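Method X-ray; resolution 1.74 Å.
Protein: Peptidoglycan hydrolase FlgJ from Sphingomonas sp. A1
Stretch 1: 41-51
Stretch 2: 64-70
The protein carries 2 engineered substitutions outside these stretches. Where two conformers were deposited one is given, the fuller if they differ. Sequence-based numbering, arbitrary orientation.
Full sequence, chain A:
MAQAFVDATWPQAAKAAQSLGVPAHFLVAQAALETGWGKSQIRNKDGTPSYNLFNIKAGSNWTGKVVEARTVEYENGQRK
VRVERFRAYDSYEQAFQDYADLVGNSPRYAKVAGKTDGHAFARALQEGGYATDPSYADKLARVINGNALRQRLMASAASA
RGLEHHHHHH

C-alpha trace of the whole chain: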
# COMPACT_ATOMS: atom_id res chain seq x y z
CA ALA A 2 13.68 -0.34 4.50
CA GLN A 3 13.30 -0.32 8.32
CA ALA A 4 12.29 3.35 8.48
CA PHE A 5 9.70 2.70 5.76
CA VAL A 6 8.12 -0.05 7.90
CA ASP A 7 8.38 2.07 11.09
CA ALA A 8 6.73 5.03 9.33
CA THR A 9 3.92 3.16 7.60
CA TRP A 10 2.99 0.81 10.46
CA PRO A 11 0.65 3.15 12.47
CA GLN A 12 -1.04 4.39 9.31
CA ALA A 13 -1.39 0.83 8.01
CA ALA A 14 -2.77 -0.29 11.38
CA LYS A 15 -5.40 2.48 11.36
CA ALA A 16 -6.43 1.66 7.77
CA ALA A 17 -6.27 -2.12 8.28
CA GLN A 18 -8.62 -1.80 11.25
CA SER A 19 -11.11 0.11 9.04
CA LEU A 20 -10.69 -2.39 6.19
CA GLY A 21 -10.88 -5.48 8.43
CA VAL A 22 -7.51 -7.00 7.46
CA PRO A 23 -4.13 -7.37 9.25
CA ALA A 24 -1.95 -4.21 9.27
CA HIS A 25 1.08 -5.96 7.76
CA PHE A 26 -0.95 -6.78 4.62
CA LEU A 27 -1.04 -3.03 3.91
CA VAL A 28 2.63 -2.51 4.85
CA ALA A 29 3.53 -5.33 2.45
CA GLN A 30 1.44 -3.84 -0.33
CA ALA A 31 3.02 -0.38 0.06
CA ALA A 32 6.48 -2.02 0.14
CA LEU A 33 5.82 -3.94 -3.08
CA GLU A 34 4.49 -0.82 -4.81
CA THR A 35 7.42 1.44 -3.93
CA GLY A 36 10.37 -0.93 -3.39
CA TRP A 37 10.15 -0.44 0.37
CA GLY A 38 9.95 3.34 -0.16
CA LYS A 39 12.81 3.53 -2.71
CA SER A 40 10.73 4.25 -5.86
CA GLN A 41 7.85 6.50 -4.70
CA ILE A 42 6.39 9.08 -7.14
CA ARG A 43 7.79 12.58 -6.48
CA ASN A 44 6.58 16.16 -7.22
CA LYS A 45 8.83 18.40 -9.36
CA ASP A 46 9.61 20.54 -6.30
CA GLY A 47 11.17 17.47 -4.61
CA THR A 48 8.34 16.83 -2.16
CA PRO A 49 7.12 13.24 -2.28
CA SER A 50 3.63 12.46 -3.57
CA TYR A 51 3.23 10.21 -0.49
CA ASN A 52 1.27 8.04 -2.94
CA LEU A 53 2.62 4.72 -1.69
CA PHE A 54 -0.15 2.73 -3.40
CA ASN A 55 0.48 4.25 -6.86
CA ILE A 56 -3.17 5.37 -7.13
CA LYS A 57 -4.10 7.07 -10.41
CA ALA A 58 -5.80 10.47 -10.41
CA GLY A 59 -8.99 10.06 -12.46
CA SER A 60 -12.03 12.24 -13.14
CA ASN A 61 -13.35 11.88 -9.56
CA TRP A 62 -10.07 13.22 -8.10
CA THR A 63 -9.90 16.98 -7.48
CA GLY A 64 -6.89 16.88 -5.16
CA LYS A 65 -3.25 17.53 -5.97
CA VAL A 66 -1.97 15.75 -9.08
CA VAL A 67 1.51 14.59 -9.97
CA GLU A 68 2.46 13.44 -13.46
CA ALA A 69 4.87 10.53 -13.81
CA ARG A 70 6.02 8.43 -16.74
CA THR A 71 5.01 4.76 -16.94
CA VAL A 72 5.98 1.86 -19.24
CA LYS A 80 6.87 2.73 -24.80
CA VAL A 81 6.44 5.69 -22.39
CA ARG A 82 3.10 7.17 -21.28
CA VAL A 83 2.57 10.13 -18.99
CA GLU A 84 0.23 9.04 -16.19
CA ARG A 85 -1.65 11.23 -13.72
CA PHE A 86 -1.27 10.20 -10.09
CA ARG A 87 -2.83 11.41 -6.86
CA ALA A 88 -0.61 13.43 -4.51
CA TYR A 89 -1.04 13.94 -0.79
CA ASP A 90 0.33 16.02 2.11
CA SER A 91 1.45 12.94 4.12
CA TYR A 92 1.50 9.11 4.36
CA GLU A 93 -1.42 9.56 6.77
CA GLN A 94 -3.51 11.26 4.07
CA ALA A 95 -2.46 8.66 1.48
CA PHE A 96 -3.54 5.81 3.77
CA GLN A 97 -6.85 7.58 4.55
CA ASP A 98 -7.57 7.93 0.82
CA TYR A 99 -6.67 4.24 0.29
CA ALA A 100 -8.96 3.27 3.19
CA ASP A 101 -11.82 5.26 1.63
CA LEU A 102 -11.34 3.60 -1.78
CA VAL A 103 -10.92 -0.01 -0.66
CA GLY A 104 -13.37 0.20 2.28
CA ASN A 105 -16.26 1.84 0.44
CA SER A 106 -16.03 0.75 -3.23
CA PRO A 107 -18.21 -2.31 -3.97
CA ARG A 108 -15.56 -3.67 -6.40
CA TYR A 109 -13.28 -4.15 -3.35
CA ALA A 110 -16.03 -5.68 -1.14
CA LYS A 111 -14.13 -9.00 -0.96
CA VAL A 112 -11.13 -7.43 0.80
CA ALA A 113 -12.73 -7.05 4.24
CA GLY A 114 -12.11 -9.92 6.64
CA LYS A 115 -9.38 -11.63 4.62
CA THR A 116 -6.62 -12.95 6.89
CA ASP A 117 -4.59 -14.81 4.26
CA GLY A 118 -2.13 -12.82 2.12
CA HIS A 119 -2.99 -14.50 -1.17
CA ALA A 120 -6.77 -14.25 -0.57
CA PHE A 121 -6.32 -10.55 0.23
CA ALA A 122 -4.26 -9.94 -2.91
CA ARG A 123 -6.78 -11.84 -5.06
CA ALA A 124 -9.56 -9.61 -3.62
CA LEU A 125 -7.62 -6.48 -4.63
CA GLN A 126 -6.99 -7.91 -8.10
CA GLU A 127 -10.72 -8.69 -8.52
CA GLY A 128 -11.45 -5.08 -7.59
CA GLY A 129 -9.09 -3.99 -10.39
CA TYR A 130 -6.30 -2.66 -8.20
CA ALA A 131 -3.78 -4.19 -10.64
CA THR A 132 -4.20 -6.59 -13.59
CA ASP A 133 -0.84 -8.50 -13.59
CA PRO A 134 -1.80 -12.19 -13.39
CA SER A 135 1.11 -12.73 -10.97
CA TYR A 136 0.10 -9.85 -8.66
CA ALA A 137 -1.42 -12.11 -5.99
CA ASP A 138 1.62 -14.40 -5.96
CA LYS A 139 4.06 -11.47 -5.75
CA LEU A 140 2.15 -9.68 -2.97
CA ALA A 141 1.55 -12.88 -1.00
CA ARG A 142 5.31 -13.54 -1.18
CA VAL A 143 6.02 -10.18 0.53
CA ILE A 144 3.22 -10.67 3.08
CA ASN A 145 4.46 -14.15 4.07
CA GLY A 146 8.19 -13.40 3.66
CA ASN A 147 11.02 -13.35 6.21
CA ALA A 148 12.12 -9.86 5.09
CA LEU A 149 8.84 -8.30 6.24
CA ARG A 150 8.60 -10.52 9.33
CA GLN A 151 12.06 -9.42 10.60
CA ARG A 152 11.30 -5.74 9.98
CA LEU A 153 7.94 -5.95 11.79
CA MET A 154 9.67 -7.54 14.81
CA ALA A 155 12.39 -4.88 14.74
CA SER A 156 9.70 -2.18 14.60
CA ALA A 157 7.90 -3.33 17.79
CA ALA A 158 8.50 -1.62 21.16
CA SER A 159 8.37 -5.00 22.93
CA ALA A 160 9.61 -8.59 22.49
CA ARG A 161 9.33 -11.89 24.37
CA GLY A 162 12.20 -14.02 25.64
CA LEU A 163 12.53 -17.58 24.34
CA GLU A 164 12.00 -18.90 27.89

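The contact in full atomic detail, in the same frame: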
# COMPACT_ATOMS: atom_id res chain seq x y z
N GLN A 41 9.06 5.70 -4.85
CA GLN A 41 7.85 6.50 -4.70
C GLN A 41 7.79 7.61 -5.76
O GLN A 41 8.83 8.15 -6.12
CB GLN A 41 7.91 7.14 -3.33
CG GLN A 41 6.65 7.78 -2.81
CD GLN A 41 6.82 8.27 -1.39
OE1 GLN A 41 7.77 7.89 -0.70
NE2 GLN A 41 5.92 9.13 -0.95
N ILE A 42 6.59 7.97 -6.20
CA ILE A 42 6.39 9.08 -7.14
C ILE A 42 6.65 10.41 -6.43
O ILE A 42 6.21 10.61 -5.30
CB ILE A 42 4.97 9.03 -7.74
CG1 ILE A 42 4.80 7.77 -8.59
CG2 ILE A 42 4.69 10.28 -8.58
CD1 ILE A 42 3.36 7.24 -8.59
N ARG A 43 7.38 11.31 -7.09
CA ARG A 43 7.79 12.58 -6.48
C ARG A 43 7.30 13.79 -7.28
O ARG A 43 7.24 13.74 -8.51
CB ARG A 43 9.32 12.63 -6.33
CG ARG A 43 9.96 11.29 -5.92
CD ARG A 43 11.34 11.45 -5.29
NE ARG A 43 11.26 11.76 -3.86
CZ ARG A 43 11.32 12.99 -3.36
NH1 ARG A 43 11.22 13.18 -2.05
NH2 ARG A 43 11.49 14.02 -4.18
N ASN A 44 6.94 14.87 -6.58
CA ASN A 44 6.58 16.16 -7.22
C ASN A 44 7.83 16.82 -7.77
O ASN A 44 8.94 16.52 -7.32
CB ASN A 44 5.92 17.10 -6.21
CG ASN A 44 4.57 16.61 -5.71
OD1 ASN A 44 3.67 16.31 -6.49
ND2 ASN A 44 4.43 16.52 -4.40
N LYS A 45 7.67 17.72 -8.75
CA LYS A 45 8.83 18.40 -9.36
C LYS A 45 9.63 19.23 -8.36
O LYS A 45 10.84 19.40 -8.52
CB LYS A 45 8.41 19.27 -10.54
CG LYS A 45 7.99 18.48 -11.76
CD LYS A 45 8.07 19.33 -13.02
CE LYS A 45 7.19 18.77 -14.12
NZ LYS A 45 5.74 19.08 -13.87
N ASP A 46 8.96 19.73 -7.32
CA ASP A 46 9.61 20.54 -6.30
C ASP A 46 10.40 19.70 -5.28
O ASP A 46 10.96 20.24 -4.32
CB ASP A 46 8.61 21.47 -5.60
CG ASP A 46 7.62 20.74 -4.69
OD1 ASP A 46 7.71 19.51 -4.53
OD2 ASP A 46 6.74 21.42 -4.12
N GLY A 47 10.42 18.38 -5.49
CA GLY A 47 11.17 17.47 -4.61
C GLY A 47 10.39 16.90 -3.44
O GLY A 47 10.87 15.99 -2.76
N THR A 48 9.19 17.42 -3.19
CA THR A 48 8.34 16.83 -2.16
C THR A 48 7.79 15.50 -2.67
O THR A 48 7.53 15.35 -3.87
CB THR A 48 7.19 17.77 -1.70
OG1 THR A 48 6.40 18.14 -2.84
CG2 THR A 48 7.74 19.02 -1.02
N PRO A 49 7.66 14.50 -1.79
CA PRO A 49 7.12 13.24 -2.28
C PRO A 49 5.62 13.39 -2.53
O PRO A 49 4.99 14.30 -1.98
CB PRO A 49 7.37 12.27 -1.12
CG PRO A 49 7.46 13.13 0.09
CD PRO A 49 7.96 14.47 -0.34
N SER A 50 5.07 12.52 -3.37
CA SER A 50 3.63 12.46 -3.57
C SER A 50 2.94 11.83 -2.36
O SER A 50 1.74 12.04 -2.14
CB SER A 50 3.31 11.64 -4.81
OG SER A 50 3.71 10.30 -4.63
N TYR A 51 3.71 11.04 -1.60
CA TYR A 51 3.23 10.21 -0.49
C TYR A 51 2.28 9.11 -0.98
O TYR A 51 1.67 8.41 -0.17
CB TYR A 51 2.58 11.05 0.62
CG TYR A 51 3.49 12.10 1.23
CD1 TYR A 51 4.41 11.77 2.23
CD2 TYR A 51 3.44 13.42 0.79
CE1 TYR A 51 5.25 12.75 2.79
CE2 TYR A 51 4.27 14.41 1.33
CZ TYR A 51 5.17 14.06 2.33
OH TYR A 51 5.99 15.05 2.86
N GLY A 64 -8.04 16.54 -5.98
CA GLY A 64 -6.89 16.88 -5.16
C GLY A 64 -5.66 17.23 -5.98
O GLY A 64 -5.74 17.44 -7.20
N LYS A 65 -4.52 17.30 -5.31
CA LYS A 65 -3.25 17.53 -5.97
C LYS A 65 -2.92 16.38 -6.91
O LYS A 65 -3.21 15.22 -6.60
CB LYS A 65 -2.15 17.70 -4.92
CG LYS A 65 -0.83 18.22 -5.48
CD LYS A 65 0.19 18.37 -4.37
CE LYS A 65 1.47 19.00 -4.91
NZ LYS A 65 2.30 19.58 -3.81
N VAL A 66 -2.33 16.72 -8.04
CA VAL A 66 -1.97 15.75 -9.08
C VAL A 66 -0.48 15.83 -9.39
O VAL A 66 0.09 16.93 -9.50
CB VAL A 66 -2.80 15.98 -10.37
CG1 VAL A 66 -2.27 15.13 -11.52
CG2 VAL A 66 -4.29 15.69 -10.11
N VAL A 67 0.14 14.67 -9.53
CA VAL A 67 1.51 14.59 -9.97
C VAL A 67 1.58 13.71 -11.22
O VAL A 67 1.00 12.62 -11.26
CB VAL A 67 2.47 14.10 -8.83
CG1 VAL A 67 2.00 12.77 -8.24
CG2 VAL A 67 3.91 14.02 -9.33
N GLU A 68 2.26 14.21 -12.25
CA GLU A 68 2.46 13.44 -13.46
C GLU A 68 3.74 12.64 -13.33
O GLU A 68 4.75 13.13 -12.80
CB GLU A 68 2.46 14.33 -14.71
CG GLU A 68 1.07 14.80 -15.10
CD GLU A 68 1.05 15.91 -16.13
OE1 GLU A 68 2.04 16.06 -16.89
OE2 GLU A 68 0.04 16.64 -16.19
N ALA A 69 3.70 11.40 -13.80
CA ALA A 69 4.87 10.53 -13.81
C ALA A 69 4.80 9.60 -15.01
O ALA A 69 3.72 9.17 -15.43
CB ALA A 69 4.97 9.74 -12.51
N ARG A 70 5.96 9.29 -15.57
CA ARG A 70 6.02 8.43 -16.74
C ARG A 70 5.91 6.95 -16.35
O ARG A 70 6.49 6.50 -15.36
CB ARG A 70 7.28 8.70 -17.56
CG ARG A 70 7.28 10.05 -18.28
CD ARG A 70 8.66 10.36 -18.84
NE ARG A 70 9.69 10.14 -17.83
CZ ARG A 70 10.88 9.58 -18.07
NH1 ARG A 70 11.21 9.19 -19.29
NH2 ARG A 70 11.74 9.42 -17.07
O HOH W 1 2.21 17.84 -7.99
O HOH W 2 4.32 20.59 -5.43
O HOH W 3 3.46 18.06 -1.19

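A loop can pack against a strand without a single direct hydrogen bond between them when the loop's polar groups are met largely within the loop and by bridging water. The contact between residues 41–51 and 64–70 of FlgJ, which buries 301 Å² in all, illustrates the principle.

The loop is folded on itself. A type I turn from Asn 44 to Gly 47 is closed by Gly 47 N to Asn 44 O (3.0 Å), and Gly 47 takes a positive phi at which a CB would jam against the preceding carbonyl. Asp 46, with chi1 at p, turns OD1 back to accept from both Thr 48 N (2.9 Å) and Thr 48 OG1 (2.5 Å). That hydroxyl in turn accepts from Asn 44 ND2 (3.0 Å). Ser 50, also p, donates from OG to Ile 42 O (2.6 Å); its CB lies 3.8 Å from Val 67 CG1.

Against this framework the strand offers alternate side chains: Lys 65, Val 67 and Ala 69 point toward the loop, whereas Val 66 and Glu 68 point away. Val 67 is buried and central. Its p rotamer sets CG1 3.7 Å from Ile 42 CG2, and CG2 3.9 Å from that same Ile 42 CG2 and 3.4 Å from Arg 43 O. Ile 42, with chi1 at m and chi2 between wells at 149°, also brings CG2 to 4.0 Å from Ala 69 CB, an ordinary van der Waals contact between two methyls.

At the polar end, water supplies the links. Asn 44 points sideways from its backbone, but its m rotamer carries the amide nearer the strand; water 1 donates to Asn 44 OD1 (2.6 Å) and Val 66 O (2.8 Å). Lys 65, all t, reaches out fully extended, and its NZ donates to water 2 (2.8 Å), which donates weakly to Asp 46 OD2 (2.9 Å).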